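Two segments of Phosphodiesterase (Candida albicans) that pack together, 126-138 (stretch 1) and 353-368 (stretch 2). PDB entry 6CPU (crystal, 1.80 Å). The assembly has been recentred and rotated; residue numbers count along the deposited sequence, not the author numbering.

Stretch 1 126-138: NRISRVGNWTGTT
Stretch 2 (353-368) HPGTTNDFMIKFSAPT

No direct hydrogen bond joins the two stretches, although they bury 455 Å² between them; polar linkage runs through water, and P354 O is buried without any partner. P354 O lies 3.5 Å from V131 CG1 and 3.7 Å from W134 CE3, at the edge of the indole near its plane.

Stretch 1 holds a helix that begins at R127, capped by N126 (chi1 t), whose OD1 accepts from S129 N at 3.1 Å and, weakly, from I128 N at 2.7 Å. A Schellman motif with G136 (phi/psi 70/27) follows the helix, with T137 N bonded to G132 O at 3.1 Å. Stretch 2 enters as a loop, forms helix 358-363 capped by T357 OG1, which accepts from F360 N at 3.1 Å, and turns through S365 (58/45) into a second helix at P367. The register sets V131 CA 6.1 Å from P354 CA and T137 CA 5.6 Å from A366 CA.

T135 (chi1 p) is the most covered residue. T135 OG1 donates to V131 O at 2.8 Å and accepts from T137 OG1 at 2.8 Å, while T135 CG2 packs 3.7 Å from both P354 CB and M361 SD (chi1-chi3 all m). Both hydroxyls lie at the edge of the F360 ring (chi1 t, chi2 86°), with T137 OG1 3.7 Å from F360 CZ. T137 CG2 (chi1 p) meets A366 CB at 3.8 Å.

At G136, a CB would clash with P367 CD at 2.9 Å; at G355 (91/19), one would fall 2.5 Å from R127 NH2. R127 (chi1 t, chi2 p, chi3 t) is also linked to G355 through a water that accepts from R127 NH2 (2.8 Å) and donates to G355 O (2.9 Å). A second water donates to T135 O (2.8 Å) and accepts from T368 N (3.0 Å), linking the two stretches at T135 and T368.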

# COMPACT_ATOMS: atom_id res chain seq x y z
N ASN A 126 -16.93 -12.41 6.82
CA ASN A 126 -17.24 -12.09 5.43
C ASN A 126 -16.65 -10.76 4.98
O ASN A 126 -16.68 -9.76 5.71
CB ASN A 126 -18.77 -12.08 5.22
CG ASN A 126 -19.17 -11.64 3.83
OD1 ASN A 126 -19.29 -10.46 3.55
ND2 ASN A 126 -19.41 -12.62 2.94
N ARG A 127 -16.07 -10.77 3.78
CA ARG A 127 -15.39 -9.63 3.18
C ARG A 127 -16.25 -8.38 3.10
O ARG A 127 -15.79 -7.27 3.36
CB ARG A 127 -14.88 -10.02 1.79
CG ARG A 127 -14.41 -8.90 0.88
CD ARG A 127 -13.10 -8.26 1.32
NE ARG A 127 -12.81 -7.09 0.51
CZ ARG A 127 -11.83 -6.21 0.74
NH1 ARG A 127 -10.99 -6.36 1.76
NH2 ARG A 127 -11.69 -5.17 -0.06
N ILE A 128 -17.52 -8.56 2.75
CA ILE A 128 -18.39 -7.42 2.59
C ILE A 128 -18.73 -6.83 3.95
O ILE A 128 -18.78 -5.61 4.10
CB ILE A 128 -19.68 -7.78 1.80
CG1 ILE A 128 -19.31 -8.42 0.45
CG2 ILE A 128 -20.55 -6.55 1.59
CD1 ILE A 128 -18.54 -7.56 -0.52
N SER A 129 -18.93 -7.69 4.95
CA SER A 129 -19.08 -7.25 6.34
C SER A 129 -17.85 -6.44 6.80
O SER A 129 -17.98 -5.39 7.44
CB SER A 129 -19.26 -8.45 7.25
OG SER A 129 -19.55 -8.09 8.59
N ARG A 130 -16.67 -6.95 6.48
CA ARG A 130 -15.41 -6.31 6.90
C ARG A 130 -15.25 -4.90 6.34
O ARG A 130 -14.88 -3.96 7.06
CB ARG A 130 -14.21 -7.15 6.50
CG ARG A 130 -14.01 -8.41 7.32
CD ARG A 130 -12.64 -9.03 7.12
NE ARG A 130 -12.36 -9.47 5.75
CZ ARG A 130 -12.74 -10.62 5.21
NH1 ARG A 130 -13.50 -11.48 5.89
NH2 ARG A 130 -12.38 -10.90 3.96
N VAL A 131 -15.55 -4.73 5.06
CA VAL A 131 -15.45 -3.43 4.41
C VAL A 131 -16.46 -2.46 5.03
O VAL A 131 -16.16 -1.30 5.25
CB VAL A 131 -15.60 -3.53 2.87
CG1 VAL A 131 -15.59 -2.15 2.24
CG2 VAL A 131 -14.50 -4.41 2.27
N GLY A 132 -17.67 -2.94 5.29
CA GLY A 132 -18.68 -2.12 5.96
C GLY A 132 -18.23 -1.66 7.35
O GLY A 132 -18.49 -0.51 7.73
N ASN A 133 -17.56 -2.54 8.08
CA ASN A 133 -17.04 -2.20 9.42
C ASN A 133 -16.03 -1.06 9.29
O ASN A 133 -16.13 -0.05 10.00
CB ASN A 133 -16.30 -3.37 10.08
CG ASN A 133 -17.19 -4.57 10.42
OD1 ASN A 133 -18.38 -4.46 10.72
ND2 ASN A 133 -16.56 -5.74 10.42
N TRP A 134 -15.04 -1.24 8.41
CA TRP A 134 -13.94 -0.27 8.28
C TRP A 134 -14.46 1.10 7.88
O TRP A 134 -13.99 2.12 8.39
CB TRP A 134 -12.91 -0.71 7.25
CG TRP A 134 -12.24 -2.00 7.55
CD1 TRP A 134 -11.89 -2.49 8.78
CD2 TRP A 134 -11.77 -2.93 6.59
NE1 TRP A 134 -11.26 -3.72 8.64
CE2 TRP A 134 -11.17 -4.01 7.30
CE3 TRP A 134 -11.81 -2.98 5.20
CZ2 TRP A 134 -10.61 -5.10 6.66
CZ3 TRP A 134 -11.27 -4.09 4.56
CH2 TRP A 134 -10.68 -5.13 5.29
N THR A 135 -15.41 1.13 6.94
CA THR A 135 -15.90 2.38 6.37
C THR A 135 -17.03 3.01 7.19
O THR A 135 -17.45 4.13 6.88
CB THR A 135 -16.42 2.17 4.93
OG1 THR A 135 -17.43 1.16 4.97
CG2 THR A 135 -15.31 1.78 3.98
N GLY A 136 -17.56 2.29 8.18
CA GLY A 136 -18.66 2.81 9.00
C GLY A 136 -19.99 2.91 8.26
O GLY A 136 -20.83 3.76 8.60
N THR A 137 -20.17 2.07 7.25
CA THR A 137 -21.37 2.16 6.39
C THR A 137 -22.40 1.07 6.67
O THR A 137 -23.51 1.10 6.10
CB THR A 137 -21.00 2.16 4.90
OG1 THR A 137 -20.21 1.00 4.58
CG2 THR A 137 -20.22 3.42 4.55
N THR A 138 -22.07 0.12 7.55
CA THR A 138 -23.01 -0.94 7.96
C THR A 138 -23.29 -0.94 9.48
O THR A 138 -23.20 -1.99 10.14
CB THR A 138 -22.50 -2.33 7.54
OG1 THR A 138 -21.18 -2.54 8.04
CG2 THR A 138 -22.50 -2.46 6.02
N HIS A 353 -6.37 1.80 2.59
CA HIS A 353 -7.50 1.86 1.65
C HIS A 353 -8.46 0.73 1.97
O HIS A 353 -8.02 -0.39 2.11
CB HIS A 353 -6.96 1.76 0.21
CG HIS A 353 -7.93 2.16 -0.85
ND1 HIS A 353 -9.09 1.47 -1.09
CD2 HIS A 353 -7.88 3.13 -1.79
CE1 HIS A 353 -9.73 2.01 -2.11
NE2 HIS A 353 -9.02 3.03 -2.55
N PRO A 354 -9.76 1.03 2.15
CA PRO A 354 -10.73 0.03 2.60
C PRO A 354 -11.38 -0.80 1.48
O PRO A 354 -12.21 -1.66 1.75
CB PRO A 354 -11.80 0.88 3.28
CG PRO A 354 -11.82 2.11 2.45
CD PRO A 354 -10.39 2.36 2.07
N GLY A 355 -11.00 -0.53 0.25
CA GLY A 355 -11.49 -1.29 -0.90
C GLY A 355 -12.74 -0.67 -1.53
O GLY A 355 -13.46 -1.36 -2.25
N THR A 356 -13.00 0.61 -1.26
CA THR A 356 -14.16 1.33 -1.84
C THR A 356 -13.69 2.45 -2.79
O THR A 356 -12.65 2.32 -3.42
CB THR A 356 -15.10 1.86 -0.71
OG1 THR A 356 -14.40 2.80 0.10
CG2 THR A 356 -15.59 0.75 0.15
N THR A 357 -14.47 3.51 -2.96
CA THR A 357 -14.14 4.64 -3.82
C THR A 357 -14.63 5.90 -3.14
O THR A 357 -15.51 5.82 -2.27
CB THR A 357 -14.89 4.57 -5.17
OG1 THR A 357 -16.30 4.58 -4.93
CG2 THR A 357 -14.52 3.33 -5.96
N ASN A 358 -14.13 7.06 -3.55
CA ASN A 358 -14.64 8.34 -3.03
C ASN A 358 -16.15 8.46 -3.27
O ASN A 358 -16.90 8.83 -2.37
CB ASN A 358 -13.89 9.55 -3.60
CG ASN A 358 -12.53 9.76 -2.95
OD1 ASN A 358 -12.28 9.30 -1.85
ND2 ASN A 358 -11.65 10.48 -3.63
N ASP A 359 -16.60 8.09 -4.47
CA ASP A 359 -18.02 8.16 -4.78
C ASP A 359 -18.89 7.37 -3.80
O ASP A 359 -19.92 7.87 -3.35
CB ASP A 359 -18.29 7.69 -6.22
CG ASP A 359 -17.80 8.69 -7.26
OD1 ASP A 359 -17.74 9.90 -6.94
OD2 ASP A 359 -17.46 8.27 -8.40
N PHE A 360 -18.45 6.17 -3.43
CA PHE A 360 -19.20 5.35 -2.50
C PHE A 360 -19.22 5.99 -1.10
O PHE A 360 -20.27 6.06 -0.47
CB PHE A 360 -18.60 3.94 -2.40
CG PHE A 360 -19.08 3.17 -1.23
CD1 PHE A 360 -20.25 2.44 -1.30
CD2 PHE A 360 -18.38 3.20 -0.02
CE1 PHE A 360 -20.70 1.74 -0.21
CE2 PHE A 360 -18.83 2.50 1.08
CZ PHE A 360 -20.00 1.77 0.98
N MET A 361 -18.05 6.43 -0.63
CA MET A 361 -17.95 7.02 0.71
C MET A 361 -18.84 8.27 0.80
O MET A 361 -19.51 8.49 1.83
CB MET A 361 -16.50 7.37 1.05
CG MET A 361 -15.53 6.19 0.99
SD MET A 361 -15.83 4.96 2.24
CE MET A 361 -15.01 5.75 3.63
N ILE A 362 -18.86 9.07 -0.26
CA ILE A 362 -19.69 10.29 -0.31
C ILE A 362 -21.18 9.92 -0.34
O ILE A 362 -21.97 10.39 0.49
CB ILE A 362 -19.31 11.16 -1.53
CG1 ILE A 362 -17.91 11.74 -1.35
CG2 ILE A 362 -20.33 12.28 -1.74
CD1 ILE A 362 -17.28 12.25 -2.63
N LYS A 363 -21.56 9.06 -1.27
CA LYS A 363 -22.99 8.80 -1.47
C LYS A 363 -23.64 8.09 -0.28
O LYS A 363 -24.81 8.32 -0.00
CB LYS A 363 -23.21 8.02 -2.78
CG LYS A 363 -22.77 8.79 -4.02
CD LYS A 363 -23.68 9.97 -4.37
CE LYS A 363 -23.20 10.67 -5.64
NZ LYS A 363 -24.12 11.75 -6.09
N PHE A 364 -22.87 7.27 0.44
CA PHE A 364 -23.39 6.57 1.60
C PHE A 364 -23.03 7.24 2.94
O PHE A 364 -23.27 6.67 4.00
CB PHE A 364 -22.95 5.10 1.57
CG PHE A 364 -23.63 4.33 0.47
CD1 PHE A 364 -24.77 3.58 0.74
CD2 PHE A 364 -23.20 4.45 -0.84
CE1 PHE A 364 -25.42 2.90 -0.28
CE2 PHE A 364 -23.85 3.78 -1.87
CZ PHE A 364 -24.96 3.01 -1.58
N SER A 365 -22.50 8.46 2.88
CA SER A 365 -22.28 9.29 4.09
C SER A 365 -21.38 8.57 5.10
O SER A 365 -21.63 8.58 6.30
CB SER A 365 -23.62 9.68 4.74
OG SER A 365 -24.39 10.49 3.87
N ALA A 366 -20.30 7.98 4.60
CA ALA A 366 -19.34 7.32 5.45
C ALA A 366 -18.71 8.36 6.39
O ALA A 366 -18.47 9.49 5.98
CB ALA A 366 -18.25 6.67 4.61
N PRO A 367 -18.47 7.98 7.65
CA PRO A 367 -17.87 8.92 8.60
C PRO A 367 -16.68 9.70 8.06
O PRO A 367 -16.62 10.92 8.23
CB PRO A 367 -17.51 8.00 9.77
CG PRO A 367 -18.73 7.10 9.81
CD PRO A 367 -18.99 6.79 8.36
N THR A 368 -15.76 9.05 7.34
CA THR A 368 -14.59 9.78 6.81
C THR A 368 -14.98 10.84 5.76
O THR A 368 -14.34 11.91 5.67
CB THR A 368 -13.52 8.81 6.28
OG1 THR A 368 -14.09 8.00 5.25
CG2 THR A 368 -13.05 7.89 7.39
O HOH W 1 -13.70 -4.25 -1.76
O HOH W 2 -15.53 6.06 7.28
O HOH W 3 -24.26 3.74 4.71